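Local structure of endoglucanase (Ruminococcus champanellensis, 6WQV) at residues A[77-82]-A[119-124]; A[35-40]-A[50-55]. The protein hydrolyses beta-glucan chains such as cellulose from within, and probably xylan as well, as a broad-specificity GH5 endoglucanase of TIM-barrel fold. All coordinates share one frame; numbering follows the deposited sequence. Where two conformers were deposited one is given.

Interaction 1: residues A[77-82]-A[119-124]. With GLC (alpha-D-glucopyranose), chain E; BGC (beta-D-glucopyranose), chain B.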
loop_
_atom_site.group_PDB
_atom_site.type_symbol
_atom_site.label_atom_id
_atom_site.label_comp_id
_atom_site.label_asym_id
_atom_site.label_seq_id
_atom_site.Cartn_x
_atom_site.Cartn_y
_atom_site.Cartn_z
ATOM N N PRO A 77 0.692 3.422 5.167
ATOM C CA PRO A 77 -0.750 3.552 4.902
ATOM C C PRO A 77 -1.360 4.555 5.865
ATOM O O PRO A 77 -1.110 4.507 7.073
ATOM C CB PRO A 77 -1.288 2.141 5.143
ATOM C CG PRO A 77 -0.338 1.534 6.134
ATOM C CD PRO A 77 1.018 2.136 5.814
ATOM N N VAL A 78 -2.159 5.472 5.336
ATOM C CA VAL A 78 -2.775 6.511 6.142
ATOM C C VAL A 78 -4.255 6.574 5.831
ATOM O O VAL A 78 -4.646 6.753 4.670
ATOM C CB VAL A 78 -2.139 7.889 5.907
ATOM C CG1 VAL A 78 -2.844 8.941 6.764
ATOM C CG2 VAL A 78 -0.648 7.860 6.178
ATOM N N SER A 79 -5.082 6.460 6.858
ATOM C CA SER A 79 -6.510 6.714 6.734
ATOM C C SER A 79 -6.771 8.144 7.172
ATOM O O SER A 79 -6.442 8.528 8.299
ATOM C CB SER A 79 -7.322 5.715 7.547
ATOM O OG SER A 79 -7.162 4.417 7.001
ATOM N N TRP A 80 -7.318 8.941 6.259
ATOM C CA TRP A 80 -7.556 10.358 6.495
ATOM C C TRP A 80 -8.983 10.665 6.919
ATOM O O TRP A 80 -9.237 11.758 7.433
ATOM C CB TRP A 80 -7.214 11.137 5.218
ATOM C CG TRP A 80 -5.804 10.896 4.730
ATOM C CD1 TRP A 80 -5.368 9.860 3.950
ATOM C CD2 TRP A 80 -4.646 11.709 5.000
ATOM N NE1 TRP A 80 -4.017 9.984 3.709
ATOM C CE2 TRP A 80 -3.553 11.103 4.345
ATOM C CE3 TRP A 80 -4.431 12.884 5.730
ATOM C CZ2 TRP A 80 -2.261 11.631 4.405
ATOM C CZ3 TRP A 80 -3.146 13.411 5.779
ATOM C CH2 TRP A 80 -2.082 12.790 5.114
ATOM N N ILE A 81 -9.901 9.709 6.763
ATOM C CA ILE A 81 -11.328 9.978 6.934
ATOM C C ILE A 81 -11.640 10.589 8.301
ATOM O O ILE A 81 -12.411 11.548 8.403
ATOM C CB ILE A 81 -12.149 8.707 6.658
ATOM C CG1 ILE A 81 -13.644 8.987 6.776
ATOM C CG2 ILE A 81 -11.752 7.578 7.607
ATOM C CD1 ILE A 81 -14.517 7.798 6.415
ATOM N N ASP A 82 -11.072 10.036 9.375
ATOM C CA ASP A 82 -11.414 10.542 10.702
ATOM C C ASP A 82 -10.714 11.854 11.035
ATOM O O ASP A 82 -10.889 12.369 12.151
ATOM C CB ASP A 82 -11.102 9.511 11.788
ATOM C CG ASP A 82 -11.811 8.201 11.566
ATOM O OD1 ASP A 82 -13.010 8.209 11.204
ATOM O OD2 ASP A 82 -11.155 7.155 11.754
ATOM N N HIS A 119 -5.952 5.286 2.632
ATOM C CA HIS A 119 -6.097 3.868 2.931
ATOM C C HIS A 119 -7.560 3.511 3.148
ATOM O O HIS A 119 -8.279 3.252 2.173
ATOM C CB HIS A 119 -5.138 3.446 4.055
ATOM C CG HIS A 119 -4.816 1.985 4.055
ATOM N ND1 HIS A 119 -3.849 1.438 3.233
ATOM C CD2 HIS A 119 -5.332 0.956 4.766
ATOM C CE1 HIS A 119 -3.782 0.138 3.448
ATOM N NE2 HIS A 119 -4.670 -0.179 4.375
ATOM N N HIS A 120 -8.036 3.424 4.388
ATOM C CA HIS A 120 -9.402 2.962 4.640
ATOM C C HIS A 120 -10.395 4.120 4.506
ATOM O O HIS A 120 -10.973 4.611 5.480
ATOM C CB HIS A 120 -9.516 2.320 6.015
ATOM C CG HIS A 120 -8.743 1.049 6.176
ATOM N ND1 HIS A 120 -8.782 0.026 5.255
ATOM C CD2 HIS A 120 -7.943 0.618 7.185
ATOM C CE1 HIS A 120 -8.029 -0.975 5.675
ATOM N NE2 HIS A 120 -7.509 -0.641 6.846
ATOM N N GLU A 121 -10.619 4.526 3.254
ATOM C CA GLU A 121 -11.506 5.628 2.910
ATOM C C GLU A 121 -12.843 5.146 2.363
ATOM O O GLU A 121 -13.639 5.960 1.889
ATOM C CB GLU A 121 -10.841 6.518 1.859
ATOM C CG GLU A 121 -9.486 7.077 2.279
ATOM C CD GLU A 121 -9.550 7.977 3.510
ATOM O OE1 GLU A 121 -10.366 8.913 3.590
ATOM O OE2 GLU A 121 -8.737 7.751 4.426
ATOM N N ASN A 122 -13.114 3.845 2.418
ATOM C CA ASN A 122 -14.239 3.282 1.681
ATOM C C ASN A 122 -15.602 3.766 2.164
ATOM O O ASN A 122 -16.589 3.555 1.449
ATOM C CB ASN A 122 -14.149 1.756 1.744
ATOM C CG ASN A 122 -12.732 1.246 1.519
ATOM O OD1 ASN A 122 -12.063 0.805 2.454
ATOM N ND2 ASN A 122 -12.269 1.307 0.278
ATOM N N ASP A 123 -15.698 4.418 3.328
ATOM C CA ASP A 123 -17.001 4.930 3.746
ATOM C C ASP A 123 -17.488 5.995 2.775
ATOM O O ASP A 123 -18.696 6.139 2.570
ATOM C CB ASP A 123 -16.980 5.494 5.164
ATOM C CG ASP A 123 -17.106 4.418 6.227
ATOM O OD1 ASP A 123 -17.213 3.225 5.866
ATOM O OD2 ASP A 123 -17.093 4.765 7.429
ATOM N N TRP A 124 -16.562 6.752 2.170
ATOM C CA TRP A 124 -16.920 7.732 1.147
ATOM C C TRP A 124 -16.394 7.407 -0.246
ATOM O O TRP A 124 -16.994 7.851 -1.226
ATOM C CB TRP A 124 -16.431 9.141 1.525
ATOM C CG TRP A 124 -14.937 9.271 1.632
ATOM C CD1 TRP A 124 -14.188 9.084 2.754
ATOM C CD2 TRP A 124 -14.006 9.628 0.589
ATOM N NE1 TRP A 124 -12.863 9.287 2.480
ATOM C CE2 TRP A 124 -12.721 9.621 1.159
ATOM C CE3 TRP A 124 -14.139 9.940 -0.771
ATOM C CZ2 TRP A 124 -11.572 9.919 0.427
ATOM C CZ3 TRP A 124 -12.995 10.238 -1.498
ATOM C CH2 TRP A 124 -11.730 10.227 -0.896
HETATM C C1 GLC E . -5.601 -5.260 2.443
HETATM C C2 GLC E . -5.568 -4.006 3.296
HETATM C C3 GLC E . -4.990 -4.058 4.644
HETATM C C4 GLC E . -5.452 -5.296 5.375
HETATM C C5 GLC E . -4.961 -6.479 4.575
HETATM C C6 GLC E . -5.134 -7.825 5.259
HETATM O O1 GLC E . -4.541 -5.470 1.605
HETATM O O2 GLC E . -4.970 -2.955 2.477
HETATM O O3 GLC E . -5.451 -2.850 5.357
HETATM O O4 GLC E . -4.925 -5.279 6.705
HETATM O O5 GLC E . -5.704 -6.526 3.292
HETATM O O6 GLC E . -6.448 -8.118 5.459
HETATM C C2 BGC B . -5.253 -5.990 8.937
HETATM C C3 BGC B . -6.296 -6.277 9.967
HETATM C C4 BGC B . -7.304 -5.163 10.092
HETATM C C5 BGC B . -7.928 -4.834 8.753
HETATM C C6 BGC B . -8.824 -3.637 8.738
HETATM C C1 BGC B . -5.878 -5.664 7.587
HETATM O O2 BGC B . -4.359 -7.120 8.790
HETATM O O3 BGC B . -5.629 -6.491 11.262
HETATM O O4 BGC B . -8.422 -5.593 10.955
HETATM O O5 BGC B . -6.850 -4.547 7.767
HETATM O O6 BGC B . -9.499 -3.556 7.477
#

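Interaction 2: residues A[35-40]-A[50-55]. With BGC (beta-D-glucopyranose), chain C.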
loop_
_atom_site.group_PDB
_atom_site.type_symbol
_atom_site.label_atom_id
_atom_site.label_comp_id
_atom_site.label_asym_id
_atom_site.label_seq_id
_atom_site.Cartn_x
_atom_site.Cartn_y
_atom_site.Cartn_z
ATOM N N ALA A 35 -5.395 3.097 11.006
ATOM C CA ALA A 35 -6.461 2.696 11.909
ATOM C C ALA A 35 -7.598 3.706 11.875
ATOM O O ALA A 35 -7.376 4.922 11.888
ATOM C CB ALA A 35 -5.915 2.562 13.332
ATOM N N THR A 36 -8.828 3.199 11.822
ATOM C CA THR A 36 -10.023 4.028 11.846
ATOM C C THR A 36 -10.798 3.809 13.140
ATOM O O THR A 36 -10.707 2.753 13.773
ATOM C CB THR A 36 -10.941 3.734 10.651
ATOM O OG1 THR A 36 -11.317 2.349 10.650
ATOM C CG2 THR A 36 -10.260 4.073 9.335
ATOM N N THR A 37 -11.570 4.834 13.525
ATOM C CA THR A 37 -12.424 4.817 14.709
ATOM C C THR A 37 -13.819 5.319 14.357
ATOM O O THR A 37 -14.596 5.677 15.250
ATOM C CB THR A 37 -11.835 5.691 15.815
ATOM O OG1 THR A 37 -11.793 7.055 15.376
ATOM C CG2 THR A 37 -10.420 5.245 16.138
ATOM N N THR A 38 -14.139 5.337 13.062
ATOM C CA THR A 38 -15.291 6.073 12.561
ATOM C C THR A 38 -16.591 5.666 13.238
ATOM O O THR A 38 -17.476 6.508 13.433
ATOM C CB THR A 38 -15.392 5.830 11.054
ATOM O OG1 THR A 38 -14.080 5.867 10.470
ATOM C CG2 THR A 38 -16.280 6.869 10.408
ATOM N N SER A 39 -16.731 4.398 13.596
ATOM C CA SER A 39 -18.010 3.889 14.073
ATOM C C SER A 39 -18.248 4.121 15.558
ATOM O O SER A 39 -19.322 3.755 16.049
ATOM C CB SER A 39 -18.098 2.389 13.785
ATOM O OG SER A 39 -17.132 1.687 14.551
ATOM N N TRP A 40 -17.297 4.710 16.288
ATOM C CA TRP A 40 -17.495 4.917 17.718
ATOM C C TRP A 40 -16.835 6.188 18.247
ATOM O O TRP A 40 -17.186 6.658 19.336
ATOM C CB TRP A 40 -16.989 3.703 18.508
ATOM C CG TRP A 40 -15.520 3.488 18.360
ATOM C CD1 TRP A 40 -14.884 2.867 17.328
ATOM C CD2 TRP A 40 -14.497 3.907 19.266
ATOM N NE1 TRP A 40 -13.529 2.873 17.533
ATOM C CE2 TRP A 40 -13.265 3.503 18.721
ATOM C CE3 TRP A 40 -14.505 4.580 20.491
ATOM C CZ2 TRP A 40 -12.052 3.751 19.352
ATOM C CZ3 TRP A 40 -13.300 4.827 21.117
ATOM C CH2 TRP A 40 -12.089 4.412 20.547
ATOM N N GLU A 50 -3.590 6.544 16.039
ATOM C CA GLU A 50 -2.399 5.750 15.769
ATOM C C GLU A 50 -2.327 4.517 16.658
ATOM O O GLU A 50 -1.789 3.484 16.235
ATOM C CB GLU A 50 -1.152 6.623 15.935
ATOM C CG GLU A 50 0.161 5.912 15.610
ATOM C CD GLU A 50 1.356 6.850 15.455
ATOM O OE1 GLU A 50 1.183 8.092 15.502
ATOM O OE2 GLU A 50 2.485 6.333 15.277
ATOM N N THR A 51 -2.867 4.591 17.875
ATOM C CA THR A 51 -2.803 3.502 18.842
ATOM C C THR A 51 -4.110 2.722 18.942
ATOM O O THR A 51 -4.260 1.894 19.847
ATOM C CB THR A 51 -2.404 4.042 20.221
ATOM O OG1 THR A 51 -3.407 4.940 20.720
ATOM C CG2 THR A 51 -1.073 4.779 20.149
ATOM N N ALA A 52 -5.042 2.938 18.017
ATOM C CA ALA A 52 -6.366 2.352 18.155
ATOM C C ALA A 52 -6.386 0.853 17.882
ATOM O O ALA A 52 -7.280 0.163 18.383
ATOM C CB ALA A 52 -7.345 3.067 17.226
ATOM N N TRP A 53 -5.437 0.338 17.114
ATOM C CA TRP A 53 -5.468 -1.042 16.646
ATOM C C TRP A 53 -4.215 -1.814 17.059
ATOM O O TRP A 53 -3.608 -2.527 16.254
ATOM C CB TRP A 53 -5.635 -1.107 15.128
ATOM C CG TRP A 53 -6.994 -0.771 14.578
ATOM C CD1 TRP A 53 -8.129 -0.473 15.273
ATOM C CD2 TRP A 53 -7.344 -0.712 13.190
ATOM N NE1 TRP A 53 -9.163 -0.228 14.398
ATOM C CE2 TRP A 53 -8.707 -0.371 13.115
ATOM C CE3 TRP A 53 -6.634 -0.918 12.001
ATOM C CZ2 TRP A 53 -9.377 -0.228 11.896
ATOM C CZ3 TRP A 53 -7.297 -0.772 10.791
ATOM C CH2 TRP A 53 -8.658 -0.434 10.750
ATOM N N GLY A 54 -3.797 -1.670 18.310
ATOM C CA GLY A 54 -2.783 -2.551 18.868
ATOM C C GLY A 54 -1.353 -2.195 18.549
ATOM O O GLY A 54 -0.463 -3.036 18.734
ATOM N N CYS A 55 -1.098 -0.983 18.083
ATOM C CA CYS A 55 0.260 -0.561 17.834
ATOM C C CYS A 55 0.644 0.579 18.765
ATOM O O CYS A 55 -0.209 1.398 19.130
ATOM C CB CYS A 55 0.400 -0.112 16.377
ATOM S SG CYS A 55 0.200 -1.489 15.217
HETATM C C2 BGC C . -10.092 -4.896 12.485
HETATM C C3 BGC C . -10.371 -4.117 13.712
HETATM C C4 BGC C . -9.372 -4.409 14.823
HETATM C C5 BGC C . -7.942 -4.207 14.308
HETATM C C6 BGC C . -6.924 -4.596 15.371
HETATM C C1 BGC C . -8.666 -4.715 11.996
HETATM O O2 BGC C . -10.960 -4.492 11.416
HETATM O O3 BGC C . -11.700 -4.457 14.183
HETATM O O4 BGC C . -9.602 -3.528 15.915
HETATM O O5 BGC C . -7.692 -5.027 13.121
HETATM O O6 BGC C . -6.943 -5.981 15.527
HETATM O O HOH W 1 -11.376 1.494 16.189
#

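Interaction 1: residues A[77-82]-A[119-124]
Residues 77-82 and 119-124 leave the neighbouring barrel strands 73-76 and 113-117 and run alongside each other, with the CA atoms of Ser-79 and His-119 4.8 Å apart and a weak hydrogen bond from His-119 N to Val-78 O just past the strand ends. Ser-79 turns OG back beside its own N (chi1 -66°), where it accepts His-120 N at 2.9 Å; the hydroxyl is also hydrogen-bonded to Asp-34 O. Glu-121 accepts two of the four hydrogen bonds across the contact. Its chain, bent at chi2 (-62°), brings the carboxylate to the turn at Trp-80 and Ile-81. There OE2 takes Trp-80 N at 2.6 Å on its syn lone pair, and Ile-81 N adds a longer, weak bond to the same atom. OE1 uses its anti lone pair for Trp-124 NE1, 2.8 Å away and almost in the indole plane, so the carboxylate ties the turn to that ring. Ile-81, CG1 anti to its N, lays CD1 at the indole edge near Trp-124 CD1 and against Asp-123 CB. An alanine in place of Glu-121 removes the carboxylate shared by Trp-80 N, Ile-81 N and Trp-124 NE1, and would probably loosen the turn. Toward the sugar, Pro-77 CB sits over one face of the His-119 ring, 3.6 Å from its centroid, a CH-pi contact. His-119 ND1 is hydrogen-bonded to Asn-117 ND2, and NE2 makes an almost straight hydrogen bond to GLC O3 (3.0 Å); the CD2 edge of this ring lies over the face of His-120, whose CE1 is 3.2 Å from GLC O3. Two good N-H donors and a third, weak one would be expected to keep Glu-121 ionised, while Pro-77 and Asn-117 probably help orient the His-119 ring, one of several groups hydrogen-bonded to the glucose.

Interaction 2: residues A[35-40]-A[50-55]
A sugar-stacking platform in the glycan pocket is built here, where the loop after barrel strand 26-29 packs against one face of the Trp-53 indole. Trp-53 turns CG beside its own N (chi1 -73°), and its ring lies flat between protein and glucose. On one face Ala-35 CA stands 3.6 Å from the centroid of the six-membered ring, only 11° off the normal, a CH-pi contact; Ala-35 CB comes within 3.6 Å of Trp-53 CD2, and Thr-36 N also lies over this face, toward the rim. The opposite face carries the chain C glucose, with BGC C5 3.6 Å from Trp-53 CG. Such sugar-on-tryptophan stacking is a familiar way for glycoside hydrolases to hold a glucan chain along the cleft at the C-terminal ends of the barrel strands. Alongside the ring, Thr-36 OG1 meets CZ2 of Trp-53 at 3.5 Å. A water ties the indole rim to the loop: it donates to Thr-36 O at 2.8 Å, accepts Trp-40 NE1 in the plane of that ring at 2.9 Å, and receives a weak bond from Trp-53 NE1. Beside the indole, Ala-52 CB packs on Thr-37 CG2 (3.9 Å) and more loosely on Ala-35 CB.

How the interactions relate
Interactions 1 and 2 have centres 11 Å apart, on the same side of the chain's centre, and contact one another directly through Asp-82. Its OD1 lies 2.7 Å from Thr-38 OG1 and its OD2 2.9 Å from Thr-37 N, both probable hydrogen bonds, so the turn of 77-82 grips the loop whose start supports Trp-53. Asp-123 OD2 adds packing on Thr-38 CG2 at 3.7 Å. Both contacts face the bound glycan, and the chain B glucose lies between them, with its O6 3.5 Å from His-120 CE1 and its C6 close to the Trp-53 ring; the Trp-53 side chain is about 6 Å from GLC at the nearest atoms.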